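Local coordinates for protein octenoyl-CoA reductase/carboxylase (Streptomyces sp., PDB 4A0S) that catalyses the NADPH-dependent reductive carboxylation of 2-octenoyl-CoA, supplying an unusual extender unit for cinnabaramide polyketide biosynthesis, at residues G134-V139 with L191-A196; R293-L298 with V323-R328; R373-E376 with V381-M384. All blocks are in the same frame, centred on the assembly; numbering follows the deposited sequence.

Interaction 1. Residues G134-V139 with L191-A196; sequences GDHVIV and LTWEEA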
loop_
_atom_site.group_PDB
_atom_site.type_symbol
_atom_site.label_atom_id
_atom_site.label_comp_id
_atom_site.label_asym_id
_atom_site.label_seq_id
_atom_site.Cartn_x
_atom_site.Cartn_y
_atom_site.Cartn_z
ATOM N N GLY A 134 2.103 -37.082 -15.314
ATOM C CA GLY A 134 1.486 -37.731 -14.170
ATOM C C GLY A 134 1.079 -36.774 -13.057
ATOM O O GLY A 134 0.264 -37.108 -12.205
ATOM N N ASP A 135 1.666 -35.579 -13.056
ATOM C CA ASP A 135 1.376 -34.613 -12.008
ATOM C C ASP A 135 -0.041 -34.129 -12.146
ATOM O O ASP A 135 -0.479 -33.753 -13.248
ATOM C CB ASP A 135 2.292 -33.405 -12.100
ATOM C CG ASP A 135 3.675 -33.687 -11.579
ATOM O OD1 ASP A 135 3.902 -34.759 -10.970
ATOM O OD2 ASP A 135 4.539 -32.825 -11.773
ATOM N N HIS A 136 -0.731 -34.125 -11.011
ATOM C CA HIS A 136 -2.097 -33.648 -10.941
ATOM C C HIS A 136 -2.065 -32.150 -10.774
ATOM O O HIS A 136 -1.448 -31.624 -9.841
ATOM C CB HIS A 136 -2.823 -34.300 -9.775
ATOM C CG HIS A 136 -3.197 -35.726 -10.033
ATOM N ND1 HIS A 136 -4.138 -36.393 -9.279
ATOM C CD2 HIS A 136 -2.795 -36.598 -10.992
ATOM C CE1 HIS A 136 -4.272 -37.625 -9.738
ATOM N NE2 HIS A 136 -3.475 -37.772 -10.783
ATOM N N VAL A 137 -2.709 -31.467 -11.700
ATOM C CA VAL A 137 -2.668 -30.021 -11.738
ATOM C C VAL A 137 -4.042 -29.414 -11.891
ATOM O O VAL A 137 -4.990 -30.051 -12.341
ATOM C CB VAL A 137 -1.799 -29.508 -12.911
ATOM C CG1 VAL A 137 -0.343 -29.951 -12.735
ATOM C CG2 VAL A 137 -2.357 -29.984 -14.241
ATOM N N ILE A 138 -4.139 -28.164 -11.491
ATOM C CA ILE A 138 -5.202 -27.344 -11.976
ATOM C C ILE A 138 -4.509 -26.352 -12.868
ATOM O O ILE A 138 -3.305 -26.118 -12.735
ATOM C CB ILE A 138 -5.977 -26.676 -10.862
ATOM C CG1 ILE A 138 -5.008 -25.999 -9.889
ATOM C CG2 ILE A 138 -6.868 -27.712 -10.183
ATOM C CD1 ILE A 138 -5.659 -25.005 -8.943
ATOM N N VAL A 139 -5.254 -25.826 -13.816
ATOM C CA VAL A 139 -4.750 -24.790 -14.665
ATOM C C VAL A 139 -5.625 -23.602 -14.359
ATOM O O VAL A 139 -6.859 -23.730 -14.314
ATOM C CB VAL A 139 -4.869 -25.154 -16.142
ATOM C CG1 VAL A 139 -4.535 -23.944 -17.010
ATOM C CG2 VAL A 139 -3.994 -26.365 -16.467
ATOM N N LEU A 191 -9.750 -33.177 -3.679
ATOM C CA LEU A 191 -10.846 -32.811 -4.549
ATOM C C LEU A 191 -10.951 -33.761 -5.717
ATOM O O LEU A 191 -9.950 -34.273 -6.184
ATOM C CB LEU A 191 -10.625 -31.418 -5.099
ATOM C CG LEU A 191 -10.721 -30.262 -4.101
ATOM C CD1 LEU A 191 -10.539 -28.977 -4.857
ATOM C CD2 LEU A 191 -12.031 -30.267 -3.313
ATOM N N THR A 192 -12.160 -33.943 -6.217
ATOM C CA THR A 192 -12.354 -34.676 -7.440
ATOM C C THR A 192 -11.909 -33.766 -8.579
ATOM O O THR A 192 -11.714 -32.557 -8.385
ATOM C CB THR A 192 -13.830 -35.040 -7.648
ATOM O OG1 THR A 192 -14.581 -33.842 -7.849
ATOM C CG2 THR A 192 -14.388 -35.798 -6.454
ATOM N N TRP A 193 -11.767 -34.328 -9.768
ATOM C CA TRP A 193 -11.354 -33.548 -10.925
ATOM C C TRP A 193 -12.271 -32.369 -11.166
ATOM O O TRP A 193 -11.814 -31.220 -11.296
ATOM C CB TRP A 193 -11.308 -34.416 -12.168
ATOM C CG TRP A 193 -10.321 -35.478 -12.085
ATOM C CD1 TRP A 193 -10.571 -36.816 -12.013
ATOM C CD2 TRP A 193 -8.894 -35.331 -12.035
ATOM N NE1 TRP A 193 -9.400 -37.510 -11.943
ATOM C CE2 TRP A 193 -8.350 -36.626 -11.952
ATOM C CE3 TRP A 193 -8.020 -34.227 -12.065
ATOM C CZ2 TRP A 193 -6.968 -36.857 -11.910
ATOM C CZ3 TRP A 193 -6.652 -34.455 -12.021
ATOM C CH2 TRP A 193 -6.139 -35.756 -11.927
ATOM N N GLU A 194 -13.570 -32.658 -11.213
ATOM C CA GLU A 194 -14.557 -31.641 -11.499
ATOM C C GLU A 194 -14.590 -30.578 -10.388
ATOM O O GLU A 194 -14.744 -29.383 -10.655
ATOM C CB GLU A 194 -15.936 -32.267 -11.750
ATOM C CG GLU A 194 -16.459 -33.114 -10.594
ATOM C CD GLU A 194 -15.983 -34.563 -10.627
ATOM O OE1 GLU A 194 -14.929 -34.878 -11.229
ATOM O OE2 GLU A 194 -16.692 -35.394 -10.022
ATOM N N GLU A 195 -14.403 -30.999 -9.144
ATOM C CA GLU A 195 -14.353 -30.047 -8.029
ATOM C C GLU A 195 -13.154 -29.104 -8.143
ATOM O O GLU A 195 -13.269 -27.890 -7.929
ATOM C CB GLU A 195 -14.232 -30.799 -6.719
ATOM C CG GLU A 195 -15.524 -31.393 -6.208
ATOM C CD GLU A 195 -15.265 -32.461 -5.168
ATOM O OE1 GLU A 195 -14.107 -32.620 -4.759
ATOM O OE2 GLU A 195 -16.230 -33.135 -4.751
ATOM N N ALA A 196 -12.004 -29.688 -8.458
ATOM C CA ALA A 196 -10.756 -28.950 -8.648
ATOM C C ALA A 196 -10.866 -27.972 -9.834
ATOM O O ALA A 196 -10.423 -26.827 -9.746
ATOM C CB ALA A 196 -9.613 -29.917 -8.858
#

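Interaction 2. Residues R293-L298 with V323-R328; sequences RKLAKL and VIVARR. With CO8 (octanoyl-coenzyme A), chain L.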
loop_
_atom_site.group_PDB
_atom_site.type_symbol
_atom_site.label_atom_id
_atom_site.label_comp_id
_atom_site.label_asym_id
_atom_site.label_seq_id
_atom_site.Cartn_x
_atom_site.Cartn_y
_atom_site.Cartn_z
ATOM N N ARG A 293 -29.393 4.451 -2.159
ATOM C CA ARG A 293 -29.729 4.817 -0.791
ATOM C C ARG A 293 -30.488 3.711 -0.064
ATOM O O ARG A 293 -30.144 3.375 1.062
ATOM C CB ARG A 293 -30.536 6.111 -0.767
ATOM C CG ARG A 293 -29.714 7.354 -1.000
ATOM C CD ARG A 293 -30.590 8.487 -1.485
ATOM N NE ARG A 293 -30.042 9.789 -1.119
ATOM C CZ ARG A 293 -30.503 10.947 -1.576
ATOM N NH1 ARG A 293 -31.519 10.974 -2.431
ATOM N NH2 ARG A 293 -29.944 12.081 -1.182
ATOM N N LYS A 294 -31.521 3.157 -0.706
ATOM C CA LYS A 294 -32.250 2.018 -0.144
ATOM C C LYS A 294 -31.310 0.846 0.097
ATOM O O LYS A 294 -31.369 0.192 1.135
ATOM C CB LYS A 294 -33.386 1.553 -1.063
ATOM C CG LYS A 294 -34.568 2.508 -1.183
ATOM C CD LYS A 294 -35.848 1.732 -1.540
ATOM C CE LYS A 294 -36.542 2.281 -2.792
ATOM N NZ LYS A 294 -35.837 1.877 -4.056
ATOM N N LEU A 295 -30.446 0.594 -0.879
ATOM C CA LEU A 295 -29.502 -0.504 -0.816
ATOM C C LEU A 295 -28.540 -0.316 0.347
ATOM O O LEU A 295 -28.346 -1.222 1.145
ATOM C CB LEU A 295 -28.752 -0.629 -2.139
ATOM C CG LEU A 295 -27.695 -1.726 -2.223
ATOM C CD1 LEU A 295 -28.273 -3.087 -1.888
ATOM C CD2 LEU A 295 -27.095 -1.717 -3.596
ATOM N N ALA A 296 -27.967 0.875 0.443
ATOM C CA ALA A 296 -27.120 1.242 1.578
ATOM C C ALA A 296 -27.857 1.061 2.898
ATOM O O ALA A 296 -27.338 0.415 3.809
ATOM C CB ALA A 296 -26.621 2.673 1.438
ATOM N N LYS A 297 -29.064 1.615 2.995
ATOM C CA LYS A 297 -29.880 1.427 4.188
ATOM C C LYS A 297 -30.023 -0.057 4.504
ATOM O O LYS A 297 -29.826 -0.461 5.644
ATOM C CB LYS A 297 -31.252 2.106 4.062
ATOM C CG LYS A 297 -32.397 1.285 4.669
ATOM C CD LYS A 297 -33.605 2.117 5.089
ATOM C CE LYS A 297 -33.581 2.418 6.585
ATOM N NZ LYS A 297 -33.353 1.206 7.450
ATOM N N LEU A 298 -30.350 -0.865 3.496
ATOM C CA LEU A 298 -30.481 -2.303 3.700
ATOM C C LEU A 298 -29.199 -2.946 4.202
ATOM O O LEU A 298 -29.240 -3.778 5.117
ATOM C CB LEU A 298 -30.899 -3.021 2.426
ATOM C CG LEU A 298 -32.367 -3.270 2.119
ATOM C CD1 LEU A 298 -32.428 -4.145 0.878
ATOM C CD2 LEU A 298 -33.094 -3.926 3.307
ATOM N N VAL A 323 -21.327 2.266 -6.699
ATOM C CA VAL A 323 -20.651 3.512 -6.349
ATOM C C VAL A 323 -21.356 4.232 -5.199
ATOM O O VAL A 323 -20.712 4.753 -4.289
ATOM C CB VAL A 323 -20.511 4.460 -7.571
ATOM C CG1 VAL A 323 -19.995 5.801 -7.137
ATOM C CG2 VAL A 323 -19.549 3.872 -8.561
ATOM N N ILE A 324 -22.676 4.240 -5.226
ATOM C CA ILE A 324 -23.421 4.971 -4.203
ATOM C C ILE A 324 -23.347 4.270 -2.853
ATOM O O ILE A 324 -23.121 4.906 -1.817
ATOM C CB ILE A 324 -24.887 5.180 -4.626
ATOM C CG1 ILE A 324 -24.931 6.155 -5.811
ATOM C CG2 ILE A 324 -25.714 5.723 -3.440
ATOM C CD1 ILE A 324 -26.214 6.119 -6.576
ATOM N N VAL A 325 -23.500 2.950 -2.891
ATOM C CA VAL A 325 -23.651 2.147 -1.683
ATOM C C VAL A 325 -22.368 1.995 -0.866
ATOM O O VAL A 325 -22.422 1.894 0.347
ATOM C CB VAL A 325 -24.258 0.780 -2.023
ATOM C CG1 VAL A 325 -23.204 -0.169 -2.598
ATOM C CG2 VAL A 325 -24.938 0.196 -0.840
ATOM N N ALA A 326 -21.220 1.995 -1.529
ATOM C CA ALA A 326 -19.966 1.810 -0.824
ATOM C C ALA A 326 -19.775 2.905 0.219
ATOM O O ALA A 326 -20.097 4.053 -0.031
ATOM C CB ALA A 326 -18.814 1.769 -1.801
ATOM N N ARG A 327 -19.293 2.538 1.405
ATOM C CA ARG A 327 -18.956 3.529 2.426
ATOM C C ARG A 327 -18.016 4.596 1.887
ATOM O O ARG A 327 -17.376 4.408 0.854
ATOM C CB ARG A 327 -18.288 2.866 3.629
ATOM C CG ARG A 327 -16.848 2.399 3.370
ATOM C CD ARG A 327 -16.155 2.248 4.697
ATOM N NE ARG A 327 -14.911 1.496 4.614
ATOM C CZ ARG A 327 -13.713 2.017 4.369
ATOM N NH1 ARG A 327 -13.550 3.314 4.121
ATOM N NH2 ARG A 327 -12.660 1.218 4.363
ATOM N N ARG A 328 -17.947 5.721 2.602
ATOM C CA ARG A 328 -16.899 6.699 2.408
ATOM C C ARG A 328 -15.592 5.966 2.450
ATOM O O ARG A 328 -15.333 5.208 3.393
ATOM C CB ARG A 328 -16.865 7.673 3.572
ATOM C CG ARG A 328 -17.589 8.931 3.371
ATOM C CD ARG A 328 -17.359 9.844 4.574
ATOM N NE ARG A 328 -16.200 10.732 4.437
ATOM C CZ ARG A 328 -16.191 11.859 3.724
ATOM N NH1 ARG A 328 -17.274 12.221 3.034
ATOM N NH2 ARG A 328 -15.102 12.616 3.692
HETATM N N1A CO8 L . -33.077 23.736 -2.437
HETATM C C2A CO8 L . -33.099 23.244 -1.201
HETATM N N3A CO8 L . -32.681 22.009 -0.936
HETATM C C4A CO8 L . -32.221 21.215 -1.924
HETATM C C5A CO8 L . -32.186 21.699 -3.228
HETATM C C6A CO8 L . -32.631 22.998 -3.472
HETATM N N6A CO8 L . -32.612 23.507 -4.703
HETATM N N7A CO8 L . -31.696 20.733 -4.003
HETATM C C8A CO8 L . -31.434 19.684 -3.223
HETATM N N9A CO8 L . -31.759 19.967 -1.953
HETATM C C1B CO8 L . -31.596 19.049 -0.767
HETATM C C2B CO8 L . -32.551 17.846 -0.697
HETATM O O2B CO8 L . -32.971 17.651 0.663
HETATM C C3B CO8 L . -31.683 16.677 -1.168
HETATM O O3B CO8 L . -32.054 15.464 -0.504
HETATM P P3B CO8 L . -32.617 14.202 -1.346
HETATM O O7A CO8 L . -33.879 14.789 -2.180
HETATM O O8A CO8 L . -31.473 13.839 -2.433
HETATM O O9A CO8 L . -32.956 13.067 -0.454
HETATM C C4B CO8 L . -30.303 17.069 -0.675
HETATM O O4B CO8 L . -30.238 18.502 -0.876
HETATM C C5B CO8 L . -29.222 16.295 -1.468
HETATM O O5B CO8 L . -27.905 16.445 -0.881
HETATM P P1A CO8 L . -27.416 15.568 0.419
HETATM O O1A CO8 L . -25.831 15.907 0.601
HETATM O O2A CO8 L . -28.209 15.858 1.644
HETATM O O3A CO8 L . -27.535 13.976 0.033
HETATM P P2A CO8 L . -26.264 12.998 -0.299
HETATM O O4A CO8 L . -26.939 11.722 -1.011
HETATM O O5A CO8 L . -25.397 12.613 0.862
HETATM O O6A CO8 L . -25.421 13.719 -1.475
HETATM C CBP CO8 L . -23.459 14.620 -2.597
HETATM C CCP CO8 L . -23.986 13.716 -1.480
HETATM C CDP CO8 L . -23.937 14.033 -3.934
HETATM C CEP CO8 L . -21.924 14.604 -2.524
HETATM C CAP CO8 L . -24.039 16.049 -2.377
HETATM O OAP CO8 L . -23.806 16.478 -1.021
HETATM C C9P CO8 L . -23.400 17.084 -3.307
HETATM O O9P CO8 L . -23.654 17.115 -4.518
HETATM N N8P CO8 L . -22.561 17.900 -2.668
HETATM C C7P CO8 L . -21.782 18.940 -3.334
HETATM C C6P CO8 L . -20.679 18.253 -4.145
HETATM C C5P CO8 L . -20.331 19.137 -5.339
HETATM O O5P CO8 L . -20.970 19.068 -6.391
HETATM N N4P CO8 L . -19.335 19.997 -5.132
HETATM C C3P CO8 L . -18.592 20.073 -3.865
HETATM C C2P CO8 L . -17.351 20.914 -4.103
HETATM S S1P CO8 L . -15.983 19.968 -4.890
HETATM C "C1'" CO8 L . -14.771 21.130 -4.517
HETATM O "O1'" CO8 L . -14.653 22.125 -5.239
HETATM C "C2'" CO8 L . -14.011 20.924 -3.368
HETATM C "C3'" CO8 L . -13.009 21.808 -2.981
HETATM C "C4'" CO8 L . -12.192 21.593 -1.862
HETATM C "C5'" CO8 L . -12.563 20.402 -0.971
HETATM C "C6'" CO8 L . -11.781 20.463 0.354
HETATM C "C7'" CO8 L . -12.421 19.467 1.307
HETATM C "C8'" CO8 L . -11.625 19.408 2.599
#

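Interaction 3. Residues R373-E376 with V381-M384; sequences RLFE and VPAM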
loop_
_atom_site.group_PDB
_atom_site.type_symbol
_atom_site.label_atom_id
_atom_site.label_comp_id
_atom_site.label_asym_id
_atom_site.label_seq_id
_atom_site.Cartn_x
_atom_site.Cartn_y
_atom_site.Cartn_z
ATOM N N ARG A 373 -3.983 -22.476 -2.071
ATOM C CA ARG A 373 -3.677 -22.789 -0.683
ATOM C C ARG A 373 -4.913 -22.792 0.186
ATOM O O ARG A 373 -5.013 -23.578 1.117
ATOM C CB ARG A 373 -2.665 -21.805 -0.124
ATOM C CG ARG A 373 -1.305 -22.105 -0.613
ATOM C CD ARG A 373 -0.409 -20.942 -0.366
ATOM N NE ARG A 373 0.959 -21.316 -0.671
ATOM C CZ ARG A 373 2.008 -20.521 -0.485
ATOM N NH1 ARG A 373 1.851 -19.284 -0.020
ATOM N NH2 ARG A 373 3.215 -20.961 -0.790
ATOM N N LEU A 374 -5.849 -21.905 -0.121
ATOM C CA LEU A 374 -7.076 -21.841 0.655
ATOM C C LEU A 374 -7.967 -23.032 0.334
ATOM O O LEU A 374 -8.728 -23.481 1.170
ATOM C CB LEU A 374 -7.798 -20.541 0.386
ATOM C CG LEU A 374 -7.067 -19.316 0.949
ATOM C CD1 LEU A 374 -7.761 -18.031 0.502
ATOM C CD2 LEU A 374 -6.978 -19.380 2.472
ATOM N N PHE A 375 -7.885 -23.528 -0.901
ATOM C CA PHE A 375 -8.604 -24.755 -1.240
ATOM C C PHE A 375 -7.950 -25.944 -0.575
ATOM O O PHE A 375 -8.633 -26.825 -0.045
ATOM C CB PHE A 375 -8.661 -24.953 -2.751
ATOM C CG PHE A 375 -9.724 -24.151 -3.393
ATOM C CD1 PHE A 375 -11.025 -24.640 -3.461
ATOM C CD2 PHE A 375 -9.456 -22.879 -3.873
ATOM C CE1 PHE A 375 -12.036 -23.882 -4.039
ATOM C CE2 PHE A 375 -10.470 -22.109 -4.459
ATOM C CZ PHE A 375 -11.758 -22.616 -4.538
ATOM N N GLU A 376 -6.618 -25.925 -0.577
ATOM C CA GLU A 376 -5.797 -27.009 -0.056
ATOM C C GLU A 376 -6.073 -27.283 1.414
ATOM O O GLU A 376 -6.061 -28.437 1.834
ATOM C CB GLU A 376 -4.314 -26.709 -0.271
ATOM C CG GLU A 376 -3.825 -27.045 -1.671
ATOM C CD GLU A 376 -2.394 -26.607 -1.884
ATOM O OE1 GLU A 376 -1.914 -25.768 -1.102
ATOM O OE2 GLU A 376 -1.743 -27.120 -2.812
ATOM N N VAL A 381 -13.970 -23.854 -0.489
ATOM C CA VAL A 381 -14.430 -25.100 -1.087
ATOM C C VAL A 381 -14.966 -24.809 -2.475
ATOM O O VAL A 381 -15.360 -23.668 -2.758
ATOM C CB VAL A 381 -15.504 -25.794 -0.228
ATOM C CG1 VAL A 381 -14.958 -26.113 1.185
ATOM C CG2 VAL A 381 -16.810 -24.958 -0.185
ATOM N N PRO A 382 -14.960 -25.836 -3.352
ATOM C CA PRO A 382 -15.403 -25.662 -4.730
ATOM C C PRO A 382 -16.883 -25.354 -4.720
ATOM O O PRO A 382 -17.611 -25.864 -3.876
ATOM C CB PRO A 382 -15.147 -27.032 -5.358
ATOM C CG PRO A 382 -14.081 -27.623 -4.535
ATOM C CD PRO A 382 -14.388 -27.173 -3.141
ATOM N N ALA A 383 -17.286 -24.505 -5.658
ATOM C CA ALA A 383 -18.640 -24.024 -5.796
ATOM C C ALA A 383 -19.353 -24.837 -6.876
ATOM O O ALA A 383 -20.281 -24.351 -7.498
ATOM C CB ALA A 383 -18.619 -22.561 -6.173
ATOM N N MET A 384 -18.919 -26.076 -7.083
ATOM C CA MET A 384 -19.520 -26.899 -8.128
ATOM C C MET A 384 -20.938 -27.231 -7.739
ATOM O O MET A 384 -21.202 -27.586 -6.602
ATOM C CB MET A 384 -18.718 -28.168 -8.336
ATOM C CG MET A 384 -19.212 -29.022 -9.481
ATOM S SD MET A 384 -18.176 -30.461 -9.566
ATOM C CE MET A 384 -18.846 -31.447 -8.220
#

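Interaction 1. Residues G134-V139 with L191-A196
The helix turn that carries Trp193 to His136 is fixed at its start by a hydrogen bond of 2.8 Å from Thr192 N to Glu195 OE1. The bond is nearly straight, at 167°, and meets OE1 from above the carboxylate plane. In return Glu195 N donates to Thr192 OG1 at 3.1 Å, so the two residues form a capping box. Glu195 OE2 is held from beyond the turn, by a salt bridge to Arg428 and a hydrogen bond to Asn437.

Trp193 reaches the strand with the end of its indole, its CG anti to the carbonyl carbon and beside the backbone N (chi1 -64°). Trp193 CH2 stands 3.3 Å above the plane of the His136 ring, over its centre, and comes within 3.4 Å of His136 ND1. Trp193 CZ2 follows, 3.5 Å from His136 CE1. This is an edge-to-face pair with the planes at 55°, well short of perpendicular. Lys187 makes a cation-pi contact with the same indole, which also packs on Met70 and Ala71 of strand 64-73.

Further along the helix, Ala196 CB meets Ile138 CG2 at 3.8 Å. Ala196 O is about as close to that methyl. The arrangement is that of a short capped helix laid on a strand of the curled sheet in the GroES-like domain of medium-chain dehydrogenases/reductases.

Interaction 2. Residues R293-L298 with V323-R328
Helix 285-303 and the last turn of helix 316-325 come close, with the CA atoms of Ala296 and Val325 4.8 Å apart. The small side chain of Ala296 lies at this closest approach. Val325 CG2 lies 3.4 Å from Ala296 N and 3.8 Å from Ala296 CB. Leu295 CG, anti to its backbone N (chi1 179°), is brought within 3.6 Å of Val325 CG2, so this one methyl touches both residues. Ile324 CG2 adds a looser contact with the backbone at Arg293.

The two helices belong to the Rossmann-type domain. One precedes strand 309-312 of the parallel sheet; the other joins that strand to 331-334 in a beta-alpha-beta crossover.

Arg293 turns from this interface toward octanoyl-CoA, its chain extended from CG to NE. CO8 O8A, on the 3'-phosphate, sits at the guanidinium edge, in its plane. Arg293 NH1 donates to CO8 O8A at 2.9 Å and Arg293 NH2 to the same O8A at 2.6 Å, so two bonds grip one oxygen. Weak bonds from NH2 reach the pyrophosphate oxygens O4A and O3A of CO8. Arg286 also binds the ligand, as does His91 of the second subunit. Arg328 hydrogen-bonds to Met156, Leu157 and Gln161 of that subunit.

Interaction 3. Residues R373-E376 with V381-M384
Phe375 meets the Val381-Pro382 peptide at the end of helix 365-376, in a small, buried van der Waals contact between one corner of an aromatic ring and a peptide group. The chain turns back here and heads for strand 384-389. About 108 Å² is buried between the two segments.

One ring atom does most of the touching. Phe375 CE1 is 3.4 Å from Val381 C and 3.6 Å from Pro382 N. That nitrogen lies at the edge of the ring, near its plane. It is a tertiary amide nitrogen and carries no hydrogen. The carbonyl oxygen of the same peptide is equally near, with Val381 O 3.6 Å from Phe375 CE1. The proline ring is reached less closely, with Pro382 CD 4.1 Å from Phe375 CE1. With CG anti to the carbonyl carbon and beside the backbone N (chi1 -81°), the Phe375 ring extends toward the returning chain and its CE1 reaches the peptide. The CA atoms of Phe375 and Val381 are 5.8 Å apart. The CB of Val381 points away from the helix, so this residue takes part through its backbone.

Helix 365-376 follows strand 356-359, an outermost strand of the parallel Rossmann sheet in this chain. Strand 384-389 belongs instead to the mixed sheet shared with strands of the GroES-like region. The contact therefore lies where the chain passes from the cofactor domain back to the other domain.

Two polar atoms of the returning chain are bonded to helix 232-243. Val381 O accepts from Gln239 NE2, and Ala383 N is hydrogen-bonded to Tyr236 OH. Phe375 also packs on Ser199 and on Ala203 of helix 200-210.

Overall arrangement
Along the chain the three contacts come in series; none nests in or crosses another. Interaction 1 closes a loop of 51 residues within the GroES-like region. Interaction 2 closes one of 24 residues in the Rossmann-type region, between successive helices. Interaction 3 closes a turn of four residues where the chain leaves that region. Interactions 1 and 2 lie on opposite sides of the chain's centre, their centres 40 Å apart. Interaction 2 is also remote from interaction 3. Interactions 1 and 3 touch: Pro382 packs on Glu195 and Leu191, and Met384 on Glu194 and Glu195. The late return of the chain is thus joined to helix 193-197.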